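PDB 7OTJ: ATP-dependent DNA helicase PIF1 from Candida albicans, which probably uses ATP hydrolysis to move 5'-3' along single-stranded DNA, unwinding duplexes, G-quadruplexes and RNA-DNA hybrids in the nucleus and mitochondria. Local coordinates for residues A[425-428]-A[434-437]; A[281-286]-A[296-301]; A[51-56]-A[69-74]. All coordinates share one frame; numbering follows the deposited sequence.

Interaction 1: residues A[425-428]-A[434-437]; sequences QWTT and TVLV
T428 and V437 face each other as an antiparallel hydrogen-bonded pair, their side chains on the same face of the sheet, CB to CB 4.0 Å. V437 meets T428 through this CB, and its side chain also touches K274, V277 and L278 of helix 273-279. On the face that carries T427, the methyl CG2 of T427 meets CG2 of V435 at 3.9 Å, the two side chains crossing at about a right angle. The OG1 of T427 is taken up by E429. The segments are the two arms of a beta hairpin made by strands 424-429 and 435-446, and where they meet the second arm carries a classic beta bulge: L436 and V437 together stand opposite T428. Accordingly O of T428 accepts twice, from L436 N in the carbonyl plane at 2.6 Å and from V437 N, tilted 18° from that plane, at 3.2 Å. In return T428 N donates to V437 O at 2.9 Å. The same V437 O receives a CA-H...O contact from T427 CA, 3.2 Å away. The bond from L436 N also brings CB of L436 to 3.5 Å from T428 O.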
ATOM      1  N   GLN A 425      10.917  -9.392 -15.175  1.00 65.78           N
ATOM      2  CA  GLN A 425      10.859 -10.726 -14.593  1.00 55.18           C
ATOM      3  C   GLN A 425      10.623 -10.641 -13.090  1.00 60.83           C
ATOM      4  O   GLN A 425      11.310  -9.891 -12.389  1.00 62.02           O
ATOM      5  CB  GLN A 425      12.140 -11.513 -14.880  1.00 54.72           C
ATOM      6  CG  GLN A 425      12.103 -12.941 -14.342  1.00 61.54           C
ATOM      7  CD  GLN A 425      13.446 -13.643 -14.403  1.00 64.20           C
ATOM      8  OE1 GLN A 425      14.498 -13.005 -14.419  1.00 73.49           O
ATOM      9  NE2 GLN A 425      13.414 -14.968 -14.428  1.00 64.96           N
ATOM     10  N   TRP A 426       9.651 -11.410 -12.608  1.00 63.47           N
ATOM     11  CA  TRP A 426       9.420 -11.625 -11.186  1.00 56.63           C
ATOM     12  C   TRP A 426       9.770 -13.068 -10.859  1.00 53.27           C
ATOM     13  O   TRP A 426       9.363 -13.988 -11.577  1.00 61.10           O
ATOM     14  CB  TRP A 426       7.966 -11.329 -10.802  1.00 60.54           C
ATOM     15  CG  TRP A 426       7.574  -9.877 -10.907  1.00 62.57           C
ATOM     16  CD1 TRP A 426       7.496  -8.971  -9.889  1.00 59.46           C
ATOM     17  CD2 TRP A 426       7.198  -9.172 -12.097  1.00 66.25           C
ATOM     18  NE1 TRP A 426       7.098  -7.746 -10.370  1.00 61.93           N
ATOM     19  CE2 TRP A 426       6.910  -7.843 -11.723  1.00 65.26           C
ATOM     20  CE3 TRP A 426       7.082  -9.536 -13.443  1.00 59.20           C
ATOM     21  CZ2 TRP A 426       6.511  -6.876 -12.645  1.00 60.18           C
ATOM     22  CZ3 TRP A 426       6.687  -8.574 -14.358  1.00 64.18           C
ATOM     23  CH2 TRP A 426       6.406  -7.260 -13.955  1.00 59.36           C
ATOM     24  N   THR A 427      10.527 -13.267  -9.785  1.00 59.94           N
ATOM     25  CA  THR A 427      11.047 -14.582  -9.440  1.00 57.83           C
ATOM     26  C   THR A 427      10.723 -14.904  -7.992  1.00 56.54           C
ATOM     27  O   THR A 427      10.819 -14.035  -7.119  1.00 61.61           O
ATOM     28  CB  THR A 427      12.562 -14.666  -9.647  1.00 58.59           C
ATOM     29  OG1 THR A 427      13.210 -13.690  -8.821  1.00 65.15           O
ATOM     30  CG2 THR A 427      12.927 -14.424 -11.103  1.00 56.51           C
ATOM     31  N   THR A 428      10.265 -16.128  -7.761  1.00 54.67           N
ATOM     32  CA  THR A 428      10.366 -16.759  -6.457  1.00 53.76           C
ATOM     33  C   THR A 428      11.695 -17.505  -6.405  1.00 59.74           C
ATOM     34  O   THR A 428      11.999 -18.301  -7.301  1.00 64.94           O
ATOM     35  CB  THR A 428       9.187 -17.704  -6.229  1.00 47.26           C
ATOM     36  OG1 THR A 428       7.989 -16.934  -6.061  1.00 59.95           O
ATOM     37  CG2 THR A 428       9.407 -18.553  -5.003  1.00 49.96           C
ATOM     38  N   THR A 434      18.800 -19.587  -6.626  1.00 73.02           N
ATOM     39  CA  THR A 434      18.182 -20.468  -7.609  1.00 70.15           C
ATOM     40  C   THR A 434      16.714 -20.089  -7.761  1.00 66.32           C
ATOM     41  O   THR A 434      15.939 -20.185  -6.804  1.00 65.92           O
ATOM     42  CB  THR A 434      18.324 -21.927  -7.178  1.00 65.17           C
ATOM     43  OG1 THR A 434      19.714 -22.269  -7.092  1.00 83.33           O
ATOM     44  CG2 THR A 434      17.641 -22.849  -8.167  1.00 62.88           C
ATOM     45  N   VAL A 435      16.329 -19.657  -8.960  1.00 62.41           N
ATOM     46  CA  VAL A 435      14.958 -19.212  -9.178  1.00 62.43           C
ATOM     47  C   VAL A 435      14.055 -20.438  -9.230  1.00 53.50           C
ATOM     48  O   VAL A 435      14.303 -21.380  -9.992  1.00 54.60           O
ATOM     49  CB  VAL A 435      14.849 -18.377 -10.461  1.00 63.04           C
ATOM     50  CG1 VAL A 435      15.697 -18.984 -11.558  1.00 67.82           C
ATOM     51  CG2 VAL A 435      13.404 -18.276 -10.910  1.00 57.38           C
ATOM     52  N   LEU A 436      13.029 -20.450  -8.383  1.00 52.17           N
ATOM     53  CA  LEU A 436      12.109 -21.577  -8.319  1.00 52.00           C
ATOM     54  C   LEU A 436      10.894 -21.380  -9.213  1.00 60.59           C
ATOM     55  O   LEU A 436      10.393 -22.350  -9.794  1.00 67.53           O
ATOM     56  CB  LEU A 436      11.664 -21.806  -6.870  1.00 51.15           C
ATOM     57  CG  LEU A 436      12.781 -22.007  -5.829  1.00 56.11           C
ATOM     58  CD1 LEU A 436      12.215 -22.164  -4.427  1.00 51.00           C
ATOM     59  CD2 LEU A 436      13.664 -23.198  -6.172  1.00 53.19           C
ATOM     60  N   VAL A 437      10.439 -20.139  -9.367  1.00 50.74           N
ATOM     61  CA  VAL A 437       9.328 -19.794 -10.243  1.00 50.49           C
ATOM     62  C   VAL A 437       9.671 -18.476 -10.923  1.00 58.99           C
ATOM     63  O   VAL A 437      10.242 -17.578 -10.295  1.00 55.73           O
ATOM     64  CB  VAL A 437       7.998 -19.680  -9.467  1.00 52.31           C
ATOM     65  CG1 VAL A 437       6.910 -19.170 -10.373  1.00 49.52           C
ATOM     66  CG2 VAL A 437       7.599 -21.017  -8.885  1.00 59.35           C
TER

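Interaction 2: residues A[281-286]-A[296-301]; sequences FLAPQV and MCIKNF
L282 and I298 reach toward each other tip to tip, and with A283 they make up the apolar part of the contact. CD2 of L282 comes within 3.8 Å of I298 CB and 3.9 Å of I298 CG2, while L282 CG approaches the far methyl of the isoleucine. That methyl, CD1, lies against the backbone of the loop, 3.7 Å from A283 CA, and touches A283 CB at 4.2 Å. It gets there because CG1 of I298 sits between the backbone N and carbonyl carbon (chi1 64°) and the chain then runs out extended. The contact belongs to the Pif1 2B domain, probably an SH3-like unit; it sets the loop between helix 273-279 and strand 286-289 against the end of strand 294-297. Polar bonds run to strand 435-446: A283 O accepts from R439 NH1 and P284 O from Q441 NE2. Within 296-301, K299 N makes a weak hydrogen bond with C297 SG, 3.6 Å away. A cation-pi interaction borders the contact, between the ammonium end of K299, the residue after I298, and W426 of strand 424-429.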
ATOM      1  N   PHE A 281       1.323 -13.589  -7.761  1.00 51.26           N
ATOM      2  CA  PHE A 281       2.187 -12.585  -8.370  1.00 54.26           C
ATOM      3  C   PHE A 281       1.361 -11.368  -8.773  1.00 56.38           C
ATOM      4  O   PHE A 281       0.290 -11.503  -9.370  1.00 59.53           O
ATOM      5  CB  PHE A 281       2.899 -13.151  -9.602  1.00 50.82           C
ATOM      6  CG  PHE A 281       4.142 -13.933  -9.289  1.00 57.34           C
ATOM      7  CD1 PHE A 281       4.320 -14.520  -8.045  1.00 51.40           C
ATOM      8  CD2 PHE A 281       5.139 -14.078 -10.243  1.00 54.44           C
ATOM      9  CE1 PHE A 281       5.463 -15.244  -7.762  1.00 51.50           C
ATOM     10  CE2 PHE A 281       6.288 -14.801  -9.960  1.00 51.93           C
ATOM     11  CZ  PHE A 281       6.447 -15.382  -8.722  1.00 51.35           C
ATOM     12  N   LEU A 282       1.875 -10.175  -8.459  1.00 60.38           N
ATOM     13  CA  LEU A 282       1.184  -8.945  -8.837  1.00 51.93           C
ATOM     14  C   LEU A 282       1.126  -8.789 -10.349  1.00 60.50           C
ATOM     15  O   LEU A 282       0.101  -8.363 -10.898  1.00 70.27           O
ATOM     16  CB  LEU A 282       1.872  -7.737  -8.202  1.00 56.79           C
ATOM     17  CG  LEU A 282       1.283  -6.359  -8.520  1.00 61.11           C
ATOM     18  CD1 LEU A 282      -0.185  -6.285  -8.117  1.00 52.92           C
ATOM     19  CD2 LEU A 282       2.083  -5.250  -7.844  1.00 56.08           C
ATOM     20  N   ALA A 283       2.217  -9.114 -11.037  1.00 61.74           N
ATOM     21  CA  ALA A 283       2.216  -9.087 -12.491  1.00 58.99           C
ATOM     22  C   ALA A 283       1.146 -10.040 -13.014  1.00 62.07           C
ATOM     23  O   ALA A 283       1.100 -11.206 -12.589  1.00 62.40           O
ATOM     24  CB  ALA A 283       3.589  -9.479 -13.034  1.00 54.46           C
ATOM     25  N   PRO A 284       0.287  -9.604 -13.928  1.00 63.83           N
ATOM     26  CA  PRO A 284      -0.848 -10.438 -14.328  1.00 54.08           C
ATOM     27  C   PRO A 284      -0.463 -11.500 -15.344  1.00 59.32           C
ATOM     28  O   PRO A 284       0.400 -11.302 -16.202  1.00 56.83           O
ATOM     29  CB  PRO A 284      -1.822  -9.426 -14.940  1.00 54.18           C
ATOM     30  CG  PRO A 284      -0.932  -8.368 -15.491  1.00 55.27           C
ATOM     31  CD  PRO A 284       0.213  -8.253 -14.512  1.00 60.88           C
ATOM     32  N   GLN A 285      -1.139 -12.644 -15.239  1.00 58.23           N
ATOM     33  CA  GLN A 285      -0.932 -13.704 -16.217  1.00 62.84           C
ATOM     34  C   GLN A 285      -1.391 -13.268 -17.606  1.00 62.78           C
ATOM     35  O   GLN A 285      -0.722 -13.554 -18.608  1.00 55.22           O
ATOM     36  CB  GLN A 285      -1.652 -14.976 -15.778  1.00 54.86           C
ATOM     37  CG  GLN A 285      -1.275 -16.186 -16.607  1.00 61.91           C
ATOM     38  CD  GLN A 285      -2.195 -17.353 -16.361  1.00 69.98           C
ATOM     39  OE1 GLN A 285      -3.343 -17.175 -15.951  1.00 72.29           O
ATOM     40  NE2 GLN A 285      -1.700 -18.560 -16.604  1.00 77.99           N
ATOM     41  N   VAL A 286      -2.540 -12.597 -17.689  1.00 54.53           N
ATOM     42  CA  VAL A 286      -3.046 -12.036 -18.940  1.00 59.13           C
ATOM     43  C   VAL A 286      -3.211 -10.529 -18.756  1.00 58.95           C
ATOM     44  O   VAL A 286      -4.009 -10.083 -17.923  1.00 57.99           O
ATOM     45  CB  VAL A 286      -4.370 -12.687 -19.369  1.00 66.79           C
ATOM     46  CG1 VAL A 286      -4.859 -12.099 -20.688  1.00 63.36           C
ATOM     47  CG2 VAL A 286      -4.205 -14.200 -19.480  1.00 63.38           C
ATOM     48  N   MET A 296      -1.224   1.217 -14.301  1.00 69.44           N
ATOM     49  CA  MET A 296      -0.372   1.544 -13.168  1.00 67.59           C
ATOM     50  C   MET A 296       0.920   0.753 -13.271  1.00 61.43           C
ATOM     51  O   MET A 296       0.893  -0.469 -13.439  1.00 62.12           O
ATOM     52  CB  MET A 296      -1.070   1.236 -11.842  1.00 62.64           C
ATOM     53  CG  MET A 296      -0.120   1.099 -10.668  1.00 75.88           C
ATOM     54  SD  MET A 296      -0.964   0.871  -9.091  1.00 75.49           S
ATOM     55  CE  MET A 296       0.119  -0.303  -8.293  1.00 72.08           C
ATOM     56  N   CYS A 297       2.045   1.453 -13.168  1.00 62.44           N
ATOM     57  CA  CYS A 297       3.340   0.791 -13.133  1.00 65.01           C
ATOM     58  C   CYS A 297       3.501   0.023 -11.826  1.00 67.40           C
ATOM     59  O   CYS A 297       3.123   0.505 -10.756  1.00 73.56           O
ATOM     60  CB  CYS A 297       4.453   1.823 -13.285  1.00 69.13           C
ATOM     61  SG  CYS A 297       6.106   1.134 -13.262  1.00 76.93           S
ATOM     62  N   ILE A 298       4.064  -1.181 -11.904  1.00 60.08           N
ATOM     63  CA  ILE A 298       4.199  -2.003 -10.708  1.00 71.04           C
ATOM     64  C   ILE A 298       5.659  -2.355 -10.415  1.00 72.81           C
ATOM     65  O   ILE A 298       5.929  -3.306  -9.686  1.00 58.17           O
ATOM     66  CB  ILE A 298       3.333  -3.274 -10.806  1.00 66.30           C
ATOM     67  CG1 ILE A 298       3.816  -4.160 -11.956  1.00 64.24           C
ATOM     68  CG2 ILE A 298       1.869  -2.912 -10.979  1.00 58.44           C
ATOM     69  CD1 ILE A 298       3.069  -5.469 -12.081  1.00 57.78           C
ATOM     70  N   LYS A 299       6.605  -1.587 -10.956  1.00 73.59           N
ATOM     71  CA  LYS A 299       8.019  -1.759 -10.649  1.00 74.83           C
ATOM     72  C   LYS A 299       8.664  -0.391 -10.493  1.00 79.63           C
ATOM     73  O   LYS A 299       8.291   0.561 -11.186  1.00 72.67           O
ATOM     74  CB  LYS A 299       8.748  -2.563 -11.737  1.00 67.15           C
ATOM     75  CG  LYS A 299      10.227  -2.785 -11.457  1.00 67.91           C
ATOM     76  CD  LYS A 299      10.841  -3.806 -12.395  1.00 71.38           C
ATOM     77  CE  LYS A 299      10.328  -5.217 -12.104  1.00 81.39           C
ATOM     78  NZ  LYS A 299      10.771  -5.775 -10.790  1.00 75.09           N
ATOM     79  N   ASN A 300       9.627  -0.296  -9.575  1.00 78.94           N
ATOM     80  CA  ASN A 300      10.405   0.928  -9.382  1.00 77.01           C
ATOM     81  C   ASN A 300      11.537   0.949 -10.401  1.00 76.26           C
ATOM     82  O   ASN A 300      12.610   0.391 -10.178  1.00 92.38           O
ATOM     83  CB  ASN A 300      10.938   1.010  -7.956  1.00 74.43           C
ATOM     84  CG  ASN A 300       9.833   1.015  -6.918  1.00 83.18           C
ATOM     85  OD1 ASN A 300       9.378   2.074  -6.485  1.00 78.89           O
ATOM     86  ND2 ASN A 300       9.400  -0.172  -6.509  1.00 92.83           N
ATOM     87  N   PHE A 301      11.294   1.583 -11.549  1.00 78.71           N
ATOM     88  CA  PHE A 301      12.354   1.705 -12.545  1.00 77.67           C
ATOM     89  C   PHE A 301      13.297   2.856 -12.217  1.00 90.46           C
ATOM     90  O   PHE A 301      14.497   2.656 -12.006  1.00 94.52           O
ATOM     91  CB  PHE A 301      11.751   1.906 -13.935  1.00 78.39           C
ATOM     92  CG  PHE A 301      11.134   0.673 -14.512  1.00 81.50           C
ATOM     93  CD1 PHE A 301      11.927  -0.394 -14.897  1.00 80.34           C
ATOM     94  CD2 PHE A 301       9.765   0.585 -14.685  1.00 82.20           C
ATOM     95  CE1 PHE A 301      11.367  -1.532 -15.434  1.00 83.63           C
ATOM     96  CE2 PHE A 301       9.196  -0.551 -15.224  1.00 77.12           C
ATOM     97  CZ  PHE A 301       9.999  -1.610 -15.599  1.00 88.35           C
TER

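Interaction 3: residues A[51-56]-A[69-74]; sequences AVTAST and HSFAGF. With nucleotides of chain C.
The F71 ring approaches A51 and T53 obliquely; A51 CB comes closest to F71 CE1, at 3.4 Å. Nearer the root of the same side chain, the methyl CG2 of T53 lies 3.6 Å from F71 CB. F71 carries CG anti to its N (chi1 160°), which swings the ring from the helix toward the strand; the ring of W98 also meets it, planes about 55° apart. The imidazole of H69 is turned to the DNA instead. One face carries the sugar of DT4 of chain C, whose C2' stands 3.5 Å above the ring plane, offset toward the rim. Strand 50-54 is an inner strand of the parallel sheet of the first RecA-like domain, and helix 57-61 crosses over from it to the neighbouring parallel strand 66-67, a beta-alpha-beta unit; helix 68-72 follows, and G73 leaves it with positive phi. The TAST and HSFAG sequences are consistent with the DNA-contacting motifs Ia and Ib of superfamily 1 helicases. T56 stands at the N-cap of helix 57-61, its OG1 making a weak bond to A59 N, while OG1 of T53 is held by I105 O. A water joins the two segments at the DNA side: it donates to S55 O at 3.0 Å and is hydrogen-bonded to H69 ND1 at 2.8 Å. One residue on, S70 OG, anti to its N (chi1 -165°), donates to OP1 of DT6 of chain C at 2.9 Å. S70 thus bonds the DT6 phosphate while H69 lies against the DT4 sugar, and successive residues contact two nucleotides.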
ATOM      1  N   ALA A  51      14.809   1.411   8.477  1.00 43.80           N
ATOM      2  CA  ALA A  51      13.948   0.475   7.772  1.00 46.31           C
ATOM      3  C   ALA A  51      12.580   1.129   7.565  1.00 39.75           C
ATOM      4  O   ALA A  51      11.858   1.381   8.534  1.00 44.99           O
ATOM      5  CB  ALA A  51      13.843  -0.827   8.560  1.00 40.40           C
ATOM      6  N   VAL A  52      12.244   1.448   6.314  1.00 40.00           N
ATOM      7  CA  VAL A  52      10.950   2.043   5.968  1.00 39.28           C
ATOM      8  C   VAL A  52       9.995   0.940   5.523  1.00 41.01           C
ATOM      9  O   VAL A  52      10.260   0.239   4.538  1.00 42.98           O
ATOM     10  CB  VAL A  52      11.098   3.107   4.868  1.00 46.03           C
ATOM     11  CG1 VAL A  52       9.753   3.756   4.574  1.00 45.33           C
ATOM     12  CG2 VAL A  52      12.144   4.144   5.247  1.00 40.82           C
ATOM     13  N   THR A  53       8.836   0.846   6.173  1.00 43.99           N
ATOM     14  CA  THR A  53       7.907  -0.254   5.927  1.00 37.72           C
ATOM     15  C   THR A  53       6.475   0.222   6.120  1.00 43.01           C
ATOM     16  O   THR A  53       6.211   1.214   6.807  1.00 38.33           O
ATOM     17  CB  THR A  53       8.101  -1.492   6.829  1.00 37.76           C
ATOM     18  OG1 THR A  53       7.835  -1.153   8.195  1.00 43.29           O
ATOM     19  CG2 THR A  53       9.485  -2.104   6.686  1.00 38.58           C
ATOM     20  N   ALA A  54       5.559  -0.469   5.450  1.00 41.18           N
ATOM     21  CA  ALA A  54       4.134  -0.271   5.629  1.00 36.71           C
ATOM     22  C   ALA A  54       3.449  -1.622   5.491  1.00 42.66           C
ATOM     23  O   ALA A  54       4.041  -2.597   5.020  1.00 41.32           O
ATOM     24  CB  ALA A  54       3.573   0.744   4.628  1.00 40.35           C
ATOM     25  N   SER A  55       2.187  -1.677   5.921  1.00 46.05           N
ATOM     26  CA  SER A  55       1.466  -2.945   5.953  1.00 37.15           C
ATOM     27  C   SER A  55       1.133  -3.456   4.557  1.00 43.55           C
ATOM     28  O   SER A  55       1.001  -4.669   4.365  1.00 44.05           O
ATOM     29  CB  SER A  55       0.186  -2.801   6.771  1.00 40.66           C
ATOM     30  OG  SER A  55      -0.598  -1.730   6.277  1.00 54.41           O
ATOM     31  N   THR A  56       0.933  -2.564   3.588  1.00 42.07           N
ATOM     32  CA  THR A  56       0.635  -2.969   2.222  1.00 39.15           C
ATOM     33  C   THR A  56       1.684  -2.419   1.262  1.00 46.20           C
ATOM     34  O   THR A  56       2.403  -1.462   1.571  1.00 43.56           O
ATOM     35  CB  THR A  56      -0.757  -2.489   1.787  1.00 38.55           C
ATOM     36  OG1 THR A  56      -0.791  -1.057   1.796  1.00 50.82           O
ATOM     37  CG2 THR A  56      -1.818  -3.016   2.724  1.00 38.47           C
ATOM     38  N   HIS A  69       6.430  -7.484   5.636  1.00 48.93           N
ATOM     39  CA  HIS A  69       6.812  -8.869   5.376  1.00 45.06           C
ATOM     40  C   HIS A  69       8.094  -8.946   4.556  1.00 50.01           C
ATOM     41  O   HIS A  69       8.982  -9.754   4.854  1.00 50.15           O
ATOM     42  CB  HIS A  69       5.680  -9.608   4.662  1.00 42.61           C
ATOM     43  CG  HIS A  69       4.448  -9.773   5.496  1.00 46.47           C
ATOM     44  ND1 HIS A  69       3.515  -8.769   5.651  1.00 46.35           N
ATOM     45  CD2 HIS A  69       3.995 -10.825   6.219  1.00 43.13           C
ATOM     46  CE1 HIS A  69       2.541  -9.196   6.434  1.00 46.62           C
ATOM     47  NE2 HIS A  69       2.809 -10.439   6.794  1.00 49.90           N
ATOM     48  N   SER A  70       8.213  -8.103   3.527  1.00 45.68           N
ATOM     49  CA  SER A  70       9.402  -8.139   2.683  1.00 47.01           C
ATOM     50  C   SER A  70      10.649  -7.746   3.467  1.00 53.05           C
ATOM     51  O   SER A  70      11.724  -8.324   3.264  1.00 50.83           O
ATOM     52  CB  SER A  70       9.215  -7.214   1.484  1.00 43.66           C
ATOM     53  OG  SER A  70      10.171  -7.480   0.479  1.00 45.10           O
ATOM     54  N   PHE A  71      10.520  -6.775   4.379  1.00 42.15           N
ATOM     55  CA  PHE A  71      11.669  -6.357   5.176  1.00 48.29           C
ATOM     56  C   PHE A  71      12.172  -7.490   6.054  1.00 51.53           C
ATOM     57  O   PHE A  71      13.383  -7.648   6.242  1.00 53.57           O
ATOM     58  CB  PHE A  71      11.309  -5.153   6.050  1.00 46.78           C
ATOM     59  CG  PHE A  71      12.249  -4.956   7.211  1.00 49.29           C
ATOM     60  CD1 PHE A  71      13.474  -4.328   7.031  1.00 44.33           C
ATOM     61  CD2 PHE A  71      11.917  -5.409   8.480  1.00 51.12           C
ATOM     62  CE1 PHE A  71      14.344  -4.155   8.091  1.00 51.13           C
ATOM     63  CE2 PHE A  71      12.792  -5.237   9.549  1.00 40.66           C
ATOM     64  CZ  PHE A  71      14.000  -4.606   9.351  1.00 41.17           C
ATOM     65  N   ALA A  72      11.255  -8.291   6.591  1.00 51.31           N
ATOM     66  CA  ALA A  72      11.631  -9.305   7.569  1.00 43.49           C
ATOM     67  C   ALA A  72      12.412 -10.439   6.925  1.00 46.57           C
ATOM     68  O   ALA A  72      13.363 -10.958   7.520  1.00 56.76           O
ATOM     69  CB  ALA A  72      10.385  -9.840   8.271  1.00 46.68           C
ATOM     70  N   GLY A  73      12.032 -10.839   5.715  1.00 45.72           N
ATOM     71  CA  GLY A  73      12.509 -12.088   5.164  1.00 46.87           C
ATOM     72  C   GLY A  73      11.615 -13.264   5.467  1.00 47.51           C
ATOM     73  O   GLY A  73      12.018 -14.404   5.231  1.00 53.41           O
ATOM     74  N   PHE A  74      10.394 -13.006   5.942  1.00 52.70           N
ATOM     75  CA  PHE A  74       9.490 -14.046   6.420  1.00 57.67           C
ATOM     76  C   PHE A  74       8.928 -14.884   5.292  1.00 49.75           C
ATOM     77  O   PHE A  74       8.522 -16.029   5.514  1.00 54.77           O
ATOM     78  CB  PHE A  74       8.278 -13.408   7.096  1.00 69.09           C
ATOM     79  CG  PHE A  74       8.468 -13.086   8.516  1.00 59.06           C
ATOM     80  CD1 PHE A  74       9.558 -13.560   9.202  1.00 62.84           C
ATOM     81  CD2 PHE A  74       7.531 -12.316   9.176  1.00 55.41           C
ATOM     82  CE1 PHE A  74       9.724 -13.256  10.522  1.00 85.43           C
ATOM     83  CE2 PHE A  74       7.685 -12.017  10.493  1.00 60.48           C
ATOM     84  CZ  PHE A  74       8.783 -12.481  11.172  1.00 76.14           C
TER
ATOM     85  P    DT C   4      -0.566  -6.492  -0.439  1.00 52.73           P
ATOM     86  OP1  DT C   4       0.251  -5.280  -0.689  1.00 44.71           O
ATOM     87  OP2  DT C   4      -1.161  -7.247  -1.563  1.00 51.47           O
ATOM     88  O5'  DT C   4       0.340  -7.478   0.437  1.00 51.97           O
ATOM     89  C5'  DT C   4       1.058  -6.955   1.540  1.00 45.44           C
ATOM     90  C4'  DT C   4       1.679  -8.059   2.375  1.00 47.83           C
ATOM     91  O4'  DT C   4       0.648  -8.812   3.046  1.00 53.51           O
ATOM     92  C3'  DT C   4       2.459  -9.091   1.589  1.00 43.48           C
ATOM     93  O3'  DT C   4       3.760  -8.611   1.362  1.00 48.86           O
ATOM     94  C2'  DT C   4       2.454 -10.281   2.547  1.00 44.50           C
ATOM     95  C1'  DT C   4       1.084 -10.151   3.222  1.00 51.65           C
ATOM     96  N1   DT C   4       0.040 -11.088   2.671  1.00 54.18           N
ATOM     97  C2   DT C   4      -0.407 -12.115   3.461  1.00 52.05           C
ATOM     98  O2   DT C   4      -0.006 -12.306   4.592  1.00 64.72           O
ATOM     99  N3   DT C   4      -1.351 -12.919   2.883  1.00 59.87           N
ATOM    100  C4   DT C   4      -1.883 -12.806   1.615  1.00 60.86           C
ATOM    101  O4   DT C   4      -2.726 -13.583   1.189  1.00 62.93           O
ATOM    102  C5   DT C   4      -1.377 -11.708   0.829  1.00 62.83           C
ATOM    103  C7   DT C   4      -1.888 -11.487  -0.564  1.00 53.54           C
ATOM    104  C6   DT C   4      -0.449 -10.906   1.386  1.00 60.86           C
ATOM    105  P    DT C   6      10.011 -10.634  -1.202  1.00 84.98           P
ATOM    106  OP1  DT C   6      10.642 -10.284   0.087  1.00 78.43           O
ATOM    107  OP2  DT C   6       9.374  -9.565  -2.003  1.00 77.83           O
ATOM    108  O5'  DT C   6      11.103 -11.363  -2.120  1.00 93.74           O
TER
HETATM  109  O   HOH W   1       3.437  -5.999   5.438  1.00 37.19           O

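In the fold
From the N terminus, interaction 3 comes first, closing the loop of helix 57-61 and strand 66-67 within the parallel-sheet ATPase domain. Interaction 2 follows, spanning residues 287-295 in the 2B region, and interaction 1 last, closing the five-residue connection 429-433. The three loops lie in series; none nests in or crosses another. Interactions 1 and 2 touch directly: the W426 ring packs on A283 CB and I298 CD1, and T428 meets F281, so the hairpin packs on both segments of interaction 2. Strands 294-297 and 435-446 are neighbours in the same antiparallel sheet. Interaction 3 lies in a different domain, about 10 Å from either at nearest atoms.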